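Local coordinates for periplasmic binding protein/LacI transcriptional regulator (Alkaliphilus metalliredigens, PDB 3CTP) that binds beta-D-xylulofuranose and probably acts as a LacI-family transcription factor that represses its target genes by recognising regulatory DNA, at residues I175-G180 with K192-G197; R116-I121 with K299-E304; E83-N88 with P285-A290; C96-D99 with K104-T107. All blocks are in the same frame, centred on the assembly; numbering follows the deposited sequence.

Contact 1 of 4, residues I175-G180 with K192-G197; sequences ILHIKG and KGFLDG
I175 and F194 make the tightest part of this contact: the CG2 methyl of I175 comes in at the edge of the phenyl ring, in its plane, with CG2 3.4 Å from F194 CZ. I175 CG2 lies anti to the backbone N while CG1 turns back beside that N (chi1 -69°), and this places the short branch toward the helix. Two residues along the strand, H177 CB rests 3.8 Å from F194 CE2. The two rings are only obliquely related, with centroids 5.3 Å apart and planes at 37°. F236 completes the cluster by stacking on both rings, and its carbonyl O binds H177 ND1, which satisfies that buried nitrogen and fixes the imidazole's rotation.

The outer face of the helix is looser and polar. There, one turn apart, K192 NZ and D196 OD1 form a salt bridge of 3.2 Å beside solvent, and D196 OD2 also binds Y157 OH. The buried face, where F194 covers strand 175-179, is the helix-on-sheet packing of a beta-alpha-beta crossover, here strand 175-179, helix 185-200 and strand 206-209 of a periplasmic-binding-protein lobe.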
loop_
_atom_site.group_PDB
_atom_site.type_symbol
_atom_site.label_atom_id
_atom_site.label_comp_id
_atom_site.label_asym_id
_atom_site.label_seq_id
_atom_site.Cartn_x
_atom_site.Cartn_y
_atom_site.Cartn_z
ATOM N N ILE A 175 4.280 30.385 4.112
ATOM C CA ILE A 175 3.610 29.074 4.096
ATOM C C ILE A 175 3.252 28.625 2.690
ATOM O O ILE A 175 2.785 29.436 1.884
ATOM C CB ILE A 175 2.359 29.156 4.975
ATOM C CG1 ILE A 175 2.798 29.300 6.436
ATOM C CG2 ILE A 175 1.432 27.939 4.779
ATOM C CD1 ILE A 175 1.644 29.644 7.388
ATOM N N LEU A 176 3.476 27.327 2.427
ATOM C CA LEU A 176 3.124 26.705 1.156
ATOM C C LEU A 176 2.090 25.635 1.427
ATOM O O LEU A 176 2.220 24.874 2.405
ATOM C CB LEU A 176 4.367 26.000 0.599
ATOM C CG LEU A 176 4.189 25.108 -0.636
ATOM C CD1 LEU A 176 3.725 25.916 -1.836
ATOM C CD2 LEU A 176 5.501 24.417 -0.977
ATOM N N HIS A 177 1.088 25.539 0.559
ATOM C CA HIS A 177 0.186 24.366 0.595
ATOM C C HIS A 177 0.341 23.632 -0.731
ATOM O O HIS A 177 0.132 24.219 -1.798
ATOM C CB HIS A 177 -1.273 24.786 0.817
ATOM C CG HIS A 177 -2.255 23.661 0.680
ATOM N ND1 HIS A 177 -1.981 22.387 1.123
ATOM C CD2 HIS A 177 -3.507 23.620 0.165
ATOM C CE1 HIS A 177 -3.028 21.598 0.879
ATOM N NE2 HIS A 177 -3.968 22.327 0.311
ATOM N N ILE A 178 0.779 22.372 -0.648
ATOM C CA ILE A 178 0.792 21.496 -1.807
ATOM C C ILE A 178 -0.584 20.854 -1.815
ATOM O O ILE A 178 -0.894 20.012 -0.945
ATOM C CB ILE A 178 1.902 20.465 -1.704
ATOM C CG1 ILE A 178 3.235 21.241 -1.753
ATOM C CG2 ILE A 178 1.813 19.461 -2.888
ATOM C CD1 ILE A 178 4.500 20.407 -1.581
ATOM N N LYS A 179 -1.424 21.332 -2.737
ATOM C CA LYS A 179 -2.827 20.911 -2.791
ATOM C C LYS A 179 -3.044 19.775 -3.755
ATOM O O LYS A 179 -2.221 19.512 -4.642
ATOM C CB LYS A 179 -3.752 22.100 -3.110
ATOM C CG LYS A 179 -3.642 22.611 -4.495
ATOM C CD LYS A 179 -4.696 23.772 -4.772
ATOM C CE LYS A 179 -6.115 23.296 -4.742
ATOM N NZ LYS A 179 -6.496 22.360 -5.851
ATOM N N GLY A 180 -4.140 19.070 -3.549
ATOM C CA GLY A 180 -4.445 17.907 -4.374
ATOM C C GLY A 180 -5.178 18.313 -5.628
ATOM O O GLY A 180 -5.516 19.499 -5.815
ATOM N N LYS A 192 -9.594 24.919 0.964
ATOM C CA LYS A 192 -10.448 26.047 1.336
ATOM C C LYS A 192 -10.329 26.341 2.840
ATOM O O LYS A 192 -10.288 27.512 3.257
ATOM C CB LYS A 192 -11.891 25.715 0.975
ATOM C CG LYS A 192 -12.808 26.938 1.082
ATOM C CD LYS A 192 -12.206 28.111 0.327
ATOM C CE LYS A 192 -12.971 29.403 0.595
ATOM N NZ LYS A 192 -12.280 30.586 0.022
ATOM N N GLY A 193 -10.263 25.300 3.666
ATOM C CA GLY A 193 -10.169 25.555 5.118
ATOM C C GLY A 193 -8.834 26.195 5.440
ATOM O O GLY A 193 -8.737 27.089 6.293
ATOM N N PHE A 194 -7.784 25.727 4.766
ATOM C CA PHE A 194 -6.440 26.267 5.012
ATOM C C PHE A 194 -6.386 27.735 4.594
ATOM O O PHE A 194 -5.884 28.593 5.338
ATOM C CB PHE A 194 -5.445 25.430 4.196
ATOM C CG PHE A 194 -4.007 25.633 4.590
ATOM C CD1 PHE A 194 -3.467 24.954 5.667
ATOM C CD2 PHE A 194 -3.197 26.452 3.830
ATOM C CE1 PHE A 194 -2.108 25.105 6.011
ATOM C CE2 PHE A 194 -1.859 26.617 4.147
ATOM C CZ PHE A 194 -1.308 25.951 5.249
ATOM N N LEU A 195 -6.916 28.021 3.405
ATOM C CA LEU A 195 -6.912 29.383 2.874
ATOM C C LEU A 195 -7.764 30.303 3.742
ATOM O O LEU A 195 -7.348 31.431 4.046
ATOM C CB LEU A 195 -7.415 29.360 1.431
ATOM C CG LEU A 195 -7.540 30.720 0.756
ATOM C CD1 LEU A 195 -6.209 31.499 0.753
ATOM C CD2 LEU A 195 -8.094 30.492 -0.661
ATOM N N ASP A 196 -8.933 29.825 4.175
ATOM C CA ASP A 196 -9.770 30.673 5.041
ATOM C C ASP A 196 -9.002 31.018 6.325
ATOM O O ASP A 196 -9.123 32.122 6.857
ATOM C CB ASP A 196 -11.106 30.006 5.403
ATOM C CG ASP A 196 -12.061 29.942 4.236
ATOM O OD1 ASP A 196 -11.788 30.610 3.209
ATOM O OD2 ASP A 196 -13.084 29.201 4.345
ATOM N N GLY A 197 -8.245 30.058 6.853
ATOM C CA GLY A 197 -7.408 30.356 8.024
ATOM C C GLY A 197 -6.389 31.451 7.750
ATOM O O GLY A 197 -6.207 32.379 8.555
#

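Contact 2 of 4, residues R116-I121 with K299-E304; sequences RVAGII and KIINGE
G119 and I301 bring the two backbones closest, their CA atoms 6.8 Å apart where the chain around G119 passes the last turn of helix 286-302. Each segment holds a Schellman motif: R116 (phi 56°) ends helix 102-114, and G303 (phi 74°) ends helix 286-302, with two backbone bonds back into the last turn in each case. In the second, the bonds are E304 N to K299 O at 2.8 Å and G303 N to I300 O at 3.1 Å. The strand belongs to the parallel part of the seven-stranded sheet of this periplasmic-binding-protein-like fold, and A118 and G119 bond through their backbones to T62 and G64 of the adjoining strand.

One side chain, I301, carries the contact from the helix. Its CG1 branch turns beside the backbone N (chi1 -70°) and reaches across to the A118-G119 main chain, while CG2 lies anti to the backbone N. CG1 lies 3.5 Å from A118 O, and CD1 is 4.2 Å from A118 CB. With no side chain on G119, CD1 can also approach the main chain there, 4.5 Å from G119 N. No hydrogen bond spans the two segments, so the join rests on van der Waals packing, to which Y91 adds by touching both A118 and I301.

Beyond the helix end, N302 ND2 donates to E304 OE2 over 3.2 Å; the acceptor lies near the amide plane, whereas the nitrogen meets OE2 from well above the carboxylate plane.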
loop_
_atom_site.group_PDB
_atom_site.type_symbol
_atom_site.label_atom_id
_atom_site.label_comp_id
_atom_site.label_asym_id
_atom_site.label_seq_id
_atom_site.Cartn_x
_atom_site.Cartn_y
_atom_site.Cartn_z
ATOM N N ARG A 116 -23.643 -9.170 -9.885
ATOM C CA ARG A 116 -24.741 -9.138 -8.932
ATOM C C ARG A 116 -24.267 -9.025 -7.489
ATOM O O ARG A 116 -24.772 -9.729 -6.593
ATOM C CB ARG A 116 -25.623 -10.389 -9.076
ATOM C CG ARG A 116 -26.400 -10.458 -10.381
ATOM C CD ARG A 116 -27.321 -11.679 -10.359
ATOM N NE ARG A 116 -28.424 -11.561 -11.307
ATOM C CZ ARG A 116 -29.610 -11.037 -11.014
ATOM N NH1 ARG A 116 -29.847 -10.563 -9.794
ATOM N NH2 ARG A 116 -30.552 -10.969 -11.945
ATOM N N VAL A 117 -23.293 -8.164 -7.247
ATOM C CA VAL A 117 -22.905 -7.909 -5.847
ATOM C C VAL A 117 -24.067 -7.288 -5.091
ATOM O O VAL A 117 -24.981 -6.708 -5.692
ATOM C CB VAL A 117 -21.638 -7.027 -5.747
ATOM C CG1 VAL A 117 -20.477 -7.737 -6.436
ATOM C CG2 VAL A 117 -21.880 -5.634 -6.349
ATOM N N ALA A 118 -24.031 -7.370 -3.760
ATOM C CA ALA A 118 -25.139 -6.894 -2.967
ATOM C C ALA A 118 -25.149 -5.381 -2.866
ATOM O O ALA A 118 -26.194 -4.768 -2.654
ATOM C CB ALA A 118 -25.065 -7.487 -1.551
ATOM N N GLY A 119 -23.967 -4.784 -2.968
ATOM C CA GLY A 119 -23.851 -3.333 -2.818
ATOM C C GLY A 119 -22.471 -2.887 -3.277
ATOM O O GLY A 119 -21.588 -3.709 -3.449
ATOM N N ILE A 120 -22.324 -1.584 -3.499
ATOM C CA ILE A 120 -21.071 -1.011 -3.980
ATOM C C ILE A 120 -20.708 0.194 -3.119
ATOM O O ILE A 120 -21.588 1.005 -2.765
ATOM C CB ILE A 120 -21.239 -0.541 -5.437
ATOM C CG1 ILE A 120 -21.474 -1.772 -6.335
ATOM C CG2 ILE A 120 -20.021 0.284 -5.908
ATOM C CD1 ILE A 120 -21.762 -1.391 -7.831
ATOM N N ILE A 121 -19.429 0.295 -2.768
ATOM C CA ILE A 121 -18.880 1.471 -2.080
ATOM C C ILE A 121 -18.006 2.168 -3.107
ATOM O O ILE A 121 -17.005 1.615 -3.534
ATOM C CB ILE A 121 -18.019 1.061 -0.850
ATOM C CG1 ILE A 121 -18.884 0.298 0.153
ATOM C CG2 ILE A 121 -17.375 2.322 -0.205
ATOM C CD1 ILE A 121 -18.038 -0.561 1.170
ATOM N N LYS A 299 -28.155 -0.636 5.494
ATOM C CA LYS A 299 -29.530 -0.073 5.521
ATOM C C LYS A 299 -30.138 -0.010 4.133
ATOM O O LYS A 299 -31.317 -0.379 3.932
ATOM C CB LYS A 299 -29.549 1.340 6.136
ATOM C CG LYS A 299 -29.333 1.354 7.607
ATOM C CD LYS A 299 -29.532 2.779 8.138
ATOM C CE LYS A 299 -28.837 2.950 9.458
ATOM N NZ LYS A 299 -29.518 2.157 10.492
ATOM N N ILE A 300 -29.364 0.467 3.164
ATOM C CA ILE A 300 -29.869 0.568 1.807
ATOM C C ILE A 300 -30.145 -0.847 1.278
ATOM O O ILE A 300 -31.192 -1.098 0.686
ATOM C CB ILE A 300 -28.920 1.319 0.840
ATOM C CG1 ILE A 300 -28.563 2.729 1.345
ATOM C CG2 ILE A 300 -29.534 1.414 -0.565
ATOM C CD1 ILE A 300 -29.756 3.636 1.468
ATOM N N ILE A 301 -29.211 -1.777 1.503
ATOM C CA ILE A 301 -29.427 -3.141 1.021
ATOM C C ILE A 301 -30.720 -3.731 1.560
ATOM O O ILE A 301 -31.462 -4.413 0.831
ATOM C CB ILE A 301 -28.237 -4.058 1.409
ATOM C CG1 ILE A 301 -26.994 -3.674 0.602
ATOM C CG2 ILE A 301 -28.632 -5.557 1.255
ATOM C CD1 ILE A 301 -25.714 -4.373 1.127
ATOM N N ASN A 302 -30.978 -3.484 2.843
ATOM C CA ASN A 302 -32.106 -4.067 3.568
ATOM C C ASN A 302 -33.409 -3.304 3.370
ATOM O O ASN A 302 -34.474 -3.755 3.824
ATOM C CB ASN A 302 -31.793 -4.084 5.066
ATOM C CG ASN A 302 -30.737 -5.128 5.438
ATOM O OD1 ASN A 302 -30.354 -5.947 4.623
ATOM N ND2 ASN A 302 -30.271 -5.087 6.678
ATOM N N GLY A 303 -33.320 -2.144 2.726
ATOM C CA GLY A 303 -34.483 -1.289 2.490
ATOM C C GLY A 303 -34.972 -0.558 3.731
ATOM O O GLY A 303 -36.170 -0.267 3.861
ATOM N N GLU A 304 -34.058 -0.250 4.647
ATOM C CA GLU A 304 -34.406 0.430 5.875
ATOM C C GLU A 304 -34.400 1.935 5.650
ATOM O O GLU A 304 -33.733 2.445 4.736
ATOM C CB GLU A 304 -33.447 0.024 6.992
ATOM C CG GLU A 304 -33.539 -1.462 7.300
ATOM C CD GLU A 304 -32.437 -1.976 8.198
ATOM O OE1 GLU A 304 -31.695 -1.159 8.786
ATOM O OE2 GLU A 304 -32.327 -3.220 8.326
#

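Contact 3 of 4, residues E83-N88 with P285-A290; sequences EEYAKN and PIEALA
Y85 and E287 supply the polar half of this helix-helix contact. The phenol donates a short hydrogen bond, Y85 OH to E287 OE1 at 2.5 Å, and meets that oxygen nearly along its C-O axis. OE1 lies at the ring edge, near the ring plane, but the carboxylate itself is turned 60° from the ring, and the two side chains run across each other at about a right angle. A bend at chi2 (-82°) brings the E287 carboxylate round to the hydroxyl, although the CB of this residue does not point at the other helix. OE1 is also 3.2 Å from Y85 CE1, so ring and acid touch along the same edge.

The apolar half lies nearer the backbones. Y85 CD1 packs on A290 CB at 3.8 Å, close to where the CA atoms of these two residues come within 6.8 Å. The small methyl of A290 is buried, whereas the E287 end of the contact is open to solvent.

Helices 73-88 and 286-302 pack together in the seven-stranded-sheet lobe of the periplasmic-binding-protein-like fold. P285 sits at the N-cap position of helix 286-302, which holds L289 against I152 and M313 of the sheet and turns A290 to V81 and I82. Y85 and A86 in turn rest on I294, one turn further on, and E83 and K87 reach Y108 and K104 of the second subunit.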
loop_
_atom_site.group_PDB
_atom_site.type_symbol
_atom_site.label_atom_id
_atom_site.label_comp_id
_atom_site.label_asym_id
_atom_site.label_seq_id
_atom_site.Cartn_x
_atom_site.Cartn_y
_atom_site.Cartn_z
ATOM N N GLU A 83 -13.329 -4.214 5.363
ATOM C CA GLU A 83 -13.527 -5.660 5.261
ATOM C C GLU A 83 -13.953 -6.245 6.610
ATOM O O GLU A 83 -14.840 -7.102 6.673
ATOM C CB GLU A 83 -12.278 -6.370 4.721
ATOM C CG GLU A 83 -12.484 -7.894 4.689
ATOM C CD GLU A 83 -12.043 -8.546 3.400
ATOM O OE1 GLU A 83 -11.627 -7.837 2.454
ATOM O OE2 GLU A 83 -12.152 -9.792 3.329
ATOM N N GLU A 84 -13.361 -5.760 7.687
ATOM C CA GLU A 84 -13.727 -6.243 9.035
ATOM C C GLU A 84 -15.181 -5.946 9.357
ATOM O O GLU A 84 -15.924 -6.820 9.858
ATOM C CB GLU A 84 -12.853 -5.576 10.100
ATOM C CG GLU A 84 -11.394 -5.987 10.042
ATOM C CD GLU A 84 -11.117 -7.376 10.638
ATOM O OE1 GLU A 84 -12.047 -8.051 11.162
ATOM O OE2 GLU A 84 -9.935 -7.766 10.607
ATOM N N TYR A 85 -15.589 -4.695 9.138
ATOM C CA TYR A 85 -16.968 -4.344 9.410
ATOM C C TYR A 85 -17.949 -5.064 8.500
ATOM O O TYR A 85 -19.058 -5.415 8.935
ATOM C CB TYR A 85 -17.185 -2.828 9.400
ATOM C CG TYR A 85 -16.624 -2.149 10.625
ATOM C CD1 TYR A 85 -15.413 -1.512 10.586
ATOM C CD2 TYR A 85 -17.315 -2.178 11.843
ATOM C CE1 TYR A 85 -14.883 -0.886 11.712
ATOM C CE2 TYR A 85 -16.782 -1.546 12.986
ATOM C CZ TYR A 85 -15.562 -0.917 12.901
ATOM O OH TYR A 85 -15.001 -0.288 14.001
ATOM N N ALA A 86 -17.572 -5.283 7.239
ATOM C CA ALA A 86 -18.433 -6.043 6.321
ATOM C C ALA A 86 -18.594 -7.474 6.818
ATOM O O ALA A 86 -19.689 -8.023 6.816
ATOM C CB ALA A 86 -17.793 -6.066 4.926
ATOM N N LYS A 87 -17.490 -8.068 7.252
ATOM C CA LYS A 87 -17.533 -9.430 7.781
ATOM C C LYS A 87 -18.485 -9.526 8.984
ATOM O O LYS A 87 -19.228 -10.518 9.109
ATOM C CB LYS A 87 -16.122 -9.881 8.145
ATOM C CG LYS A 87 -16.089 -11.286 8.755
ATOM C CD LYS A 87 -14.649 -11.808 8.826
ATOM C CE LYS A 87 -13.897 -11.110 9.935
ATOM N NZ LYS A 87 -12.447 -11.504 9.941
ATOM N N ASN A 88 -18.468 -8.535 9.868
ATOM C CA ASN A 88 -19.397 -8.551 11.009
ATOM C C ASN A 88 -20.857 -8.648 10.557
ATOM O O ASN A 88 -21.711 -9.181 11.288
ATOM C CB ASN A 88 -19.244 -7.281 11.845
ATOM C CG ASN A 88 -17.901 -7.186 12.524
ATOM O OD1 ASN A 88 -17.089 -8.104 12.449
ATOM N ND2 ASN A 88 -17.659 -6.068 13.199
ATOM N N PRO A 285 -10.637 9.347 10.870
ATOM C CA PRO A 285 -10.972 8.249 11.781
ATOM C C PRO A 285 -11.427 7.024 11.011
ATOM O O PRO A 285 -12.632 6.815 10.784
ATOM C CB PRO A 285 -12.120 8.819 12.622
ATOM C CG PRO A 285 -12.789 9.836 11.703
ATOM C CD PRO A 285 -11.645 10.428 10.871
ATOM N N ILE A 286 -10.451 6.231 10.565
ATOM C CA ILE A 286 -10.740 5.114 9.675
ATOM C C ILE A 286 -11.782 4.161 10.268
ATOM O O ILE A 286 -12.678 3.681 9.559
ATOM C CB ILE A 286 -9.429 4.355 9.326
ATOM C CG1 ILE A 286 -8.572 5.268 8.426
ATOM C CG2 ILE A 286 -9.734 3.060 8.617
ATOM C CD1 ILE A 286 -7.208 4.654 7.988
ATOM N N GLU A 287 -11.674 3.856 11.563
ATOM C CA GLU A 287 -12.654 2.927 12.143
ATOM C C GLU A 287 -14.073 3.495 12.054
ATOM O O GLU A 287 -15.034 2.769 11.699
ATOM C CB GLU A 287 -12.327 2.573 13.606
ATOM C CG GLU A 287 -11.072 1.722 13.743
ATOM C CD GLU A 287 -11.325 0.251 13.506
ATOM O OE1 GLU A 287 -12.478 -0.203 13.698
ATOM O OE2 GLU A 287 -10.361 -0.462 13.149
ATOM N N ALA A 288 -14.247 4.766 12.422
ATOM C CA ALA A 288 -15.585 5.369 12.332
ATOM C C ALA A 288 -16.068 5.466 10.881
ATOM O O ALA A 288 -17.261 5.262 10.596
ATOM C CB ALA A 288 -15.604 6.761 12.979
ATOM N N LEU A 289 -15.171 5.815 9.959
ATOM C CA LEU A 289 -15.571 5.900 8.548
ATOM C C LEU A 289 -16.031 4.538 8.050
ATOM O O LEU A 289 -17.069 4.425 7.394
ATOM C CB LEU A 289 -14.394 6.354 7.684
ATOM C CG LEU A 289 -13.999 7.815 7.880
ATOM C CD1 LEU A 289 -12.597 8.040 7.293
ATOM C CD2 LEU A 289 -15.023 8.751 7.198
ATOM N N ALA A 290 -15.241 3.497 8.346
ATOM C CA ALA A 290 -15.560 2.160 7.848
ATOM C C ALA A 290 -16.848 1.646 8.458
ATOM O O ALA A 290 -17.694 1.064 7.778
ATOM C CB ALA A 290 -14.381 1.202 8.173
#

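Contact 4 of 4, residues C96-D99 with K104-T107; sequences CNTD and KEKT
K104 and T98 come closest in the backbone, with CA atoms 5.2 Å apart, and the lysine chain runs from there along the turn toward D99. K104 CB sits 3.5 Å from T98 O. CG stays near the same carbonyl, and CD is again only 3.6 Å from T98 O while also lying 4.0 Å from D99 CB. Fully extended beyond CG, the chain delivers NZ to D99 OD2 at 3.2 Å, a salt bridge that uses the anti side of the carboxylate, 24° out of its plane. D99 has a second conformer, so the bridge is established for one of the two; in it, OD1 is held by N69 ND2.

The segments flank the short loop that leads from strand 92-97 into helix 102-114, the first connection of a beta-alpha-beta unit whose next strand, 119-123, lies beyond strand 62-67 in the parallel sheet.

On the buried side, the T98 and E105 side chains run alongside each other in the same direction, with T98 CG2 3.9 Å from E105 CA and 4.1 Å from E105 CB. Extended from CG outward, E105 carries its carboxylate away to S125 OG and Y131 OH, which bind OE2, and to Q126 N, which binds OE1.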
loop_
_atom_site.group_PDB
_atom_site.type_symbol
_atom_site.label_atom_id
_atom_site.label_comp_id
_atom_site.label_asym_id
_atom_site.label_seq_id
_atom_site.Cartn_x
_atom_site.Cartn_y
_atom_site.Cartn_z
ATOM N N CYS A 96 -11.703 -3.174 -6.118
ATOM C CA CYS A 96 -11.566 -2.788 -7.520
ATOM C C CYS A 96 -10.781 -1.509 -7.573
ATOM O O CYS A 96 -11.129 -0.508 -6.972
ATOM C CB CYS A 96 -12.951 -2.538 -8.133
ATOM S SG CYS A 96 -14.013 -4.032 -8.127
ATOM N N ASN A 97 -9.707 -1.557 -8.344
ATOM C CA ASN A 97 -8.782 -0.504 -8.424
ATOM C C ASN A 97 -9.221 0.519 -9.500
ATOM O O ASN A 97 -9.150 0.202 -10.677
ATOM C CB ASN A 97 -7.514 -1.195 -8.929
ATOM C CG ASN A 97 -6.423 -0.267 -9.129
ATOM O OD1 ASN A 97 -6.616 0.923 -8.972
ATOM N ND2 ASN A 97 -5.241 -0.780 -9.480
ATOM N N THR A 98 -9.693 1.714 -9.131
ATOM C CA THR A 98 -10.173 2.632 -10.221
ATOM C C THR A 98 -9.132 3.639 -10.669
ATOM O O THR A 98 -9.296 4.286 -11.712
ATOM C CB THR A 98 -11.429 3.421 -9.837
ATOM O OG1 THR A 98 -11.105 4.281 -8.747
ATOM C CG2 THR A 98 -12.594 2.490 -9.485
ATOM N N ASP A 99 -8.049 3.787 -9.908
ATOM C CA ASP A 99 -6.961 4.699 -10.276
ATOM C C ASP A 99 -7.393 6.108 -10.634
ATOM O O ASP A 99 -6.808 6.750 -11.513
ATOM C CB ASP A 99 -6.171 4.131 -11.440
ATOM C CG ASP A 99 -5.129 3.190 -10.990
ATOM O OD1 ASP A 99 -4.498 3.469 -9.941
ATOM O OD2 ASP A 99 -4.960 2.175 -11.679
ATOM N N LYS A 104 -12.145 3.571 -15.879
ATOM C CA LYS A 104 -11.978 2.368 -15.058
ATOM C C LYS A 104 -13.131 2.236 -14.077
ATOM O O LYS A 104 -13.622 1.139 -13.812
ATOM C CB LYS A 104 -10.651 2.395 -14.287
ATOM C CG LYS A 104 -9.450 2.161 -15.195
ATOM C CD LYS A 104 -8.143 2.319 -14.441
ATOM C CE LYS A 104 -6.977 2.211 -15.427
ATOM N NZ LYS A 104 -5.640 2.344 -14.784
ATOM N N GLU A 105 -13.563 3.355 -13.515
ATOM C CA GLU A 105 -14.721 3.305 -12.623
ATOM C C GLU A 105 -15.951 2.799 -13.371
ATOM O O GLU A 105 -16.700 1.948 -12.875
ATOM C CB GLU A 105 -14.996 4.696 -12.019
ATOM C CG GLU A 105 -16.149 4.657 -11.050
ATOM C CD GLU A 105 -16.429 6.003 -10.424
ATOM O OE1 GLU A 105 -15.737 7.001 -10.768
ATOM O OE2 GLU A 105 -17.348 6.025 -9.564
ATOM N N LYS A 106 -16.182 3.325 -14.573
ATOM C CA LYS A 106 -17.343 2.874 -15.340
ATOM C C LYS A 106 -17.291 1.369 -15.624
ATOM O O LYS A 106 -18.296 0.646 -15.531
ATOM C CB LYS A 106 -17.421 3.665 -16.658
ATOM C CG LYS A 106 -18.555 3.231 -17.555
ATOM C CD LYS A 106 -18.627 4.131 -18.800
ATOM C CE LYS A 106 -19.011 5.573 -18.459
ATOM N NZ LYS A 106 -19.028 6.461 -19.698
ATOM N N THR A 107 -16.098 0.882 -15.960
ATOM C CA THR A 107 -15.923 -0.518 -16.275
ATOM C C THR A 107 -16.220 -1.373 -15.051
ATOM O O THR A 107 -16.931 -2.358 -15.133
ATOM C CB THR A 107 -14.480 -0.774 -16.726
ATOM O OG1 THR A 107 -14.244 -0.081 -17.961
ATOM C CG2 THR A 107 -14.249 -2.287 -16.909
#

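Overall arrangement
Contact 1 stands apart, in the lobe built on the four-stranded sheet; its centre is about 29 to 37 Å from the centres of the others, which belong to the lobe of the seven-stranded sheet. It is buried and carried by aromatic and aliphatic groups. Contact 4 is also largely buried but has a salt bridge at its partly exposed end. Contacts 2 and 3 share helix 286-302 and are only partly buried: the first, at the helix C-terminus, has no hydrogen bond across the segments and rests on van der Waals contact, the second, at the N-terminus, adds a phenol-carboxylate bond. Contacts 3 and 4 both border the dimer interface, where K87 of one subunit packs on K104 of the other.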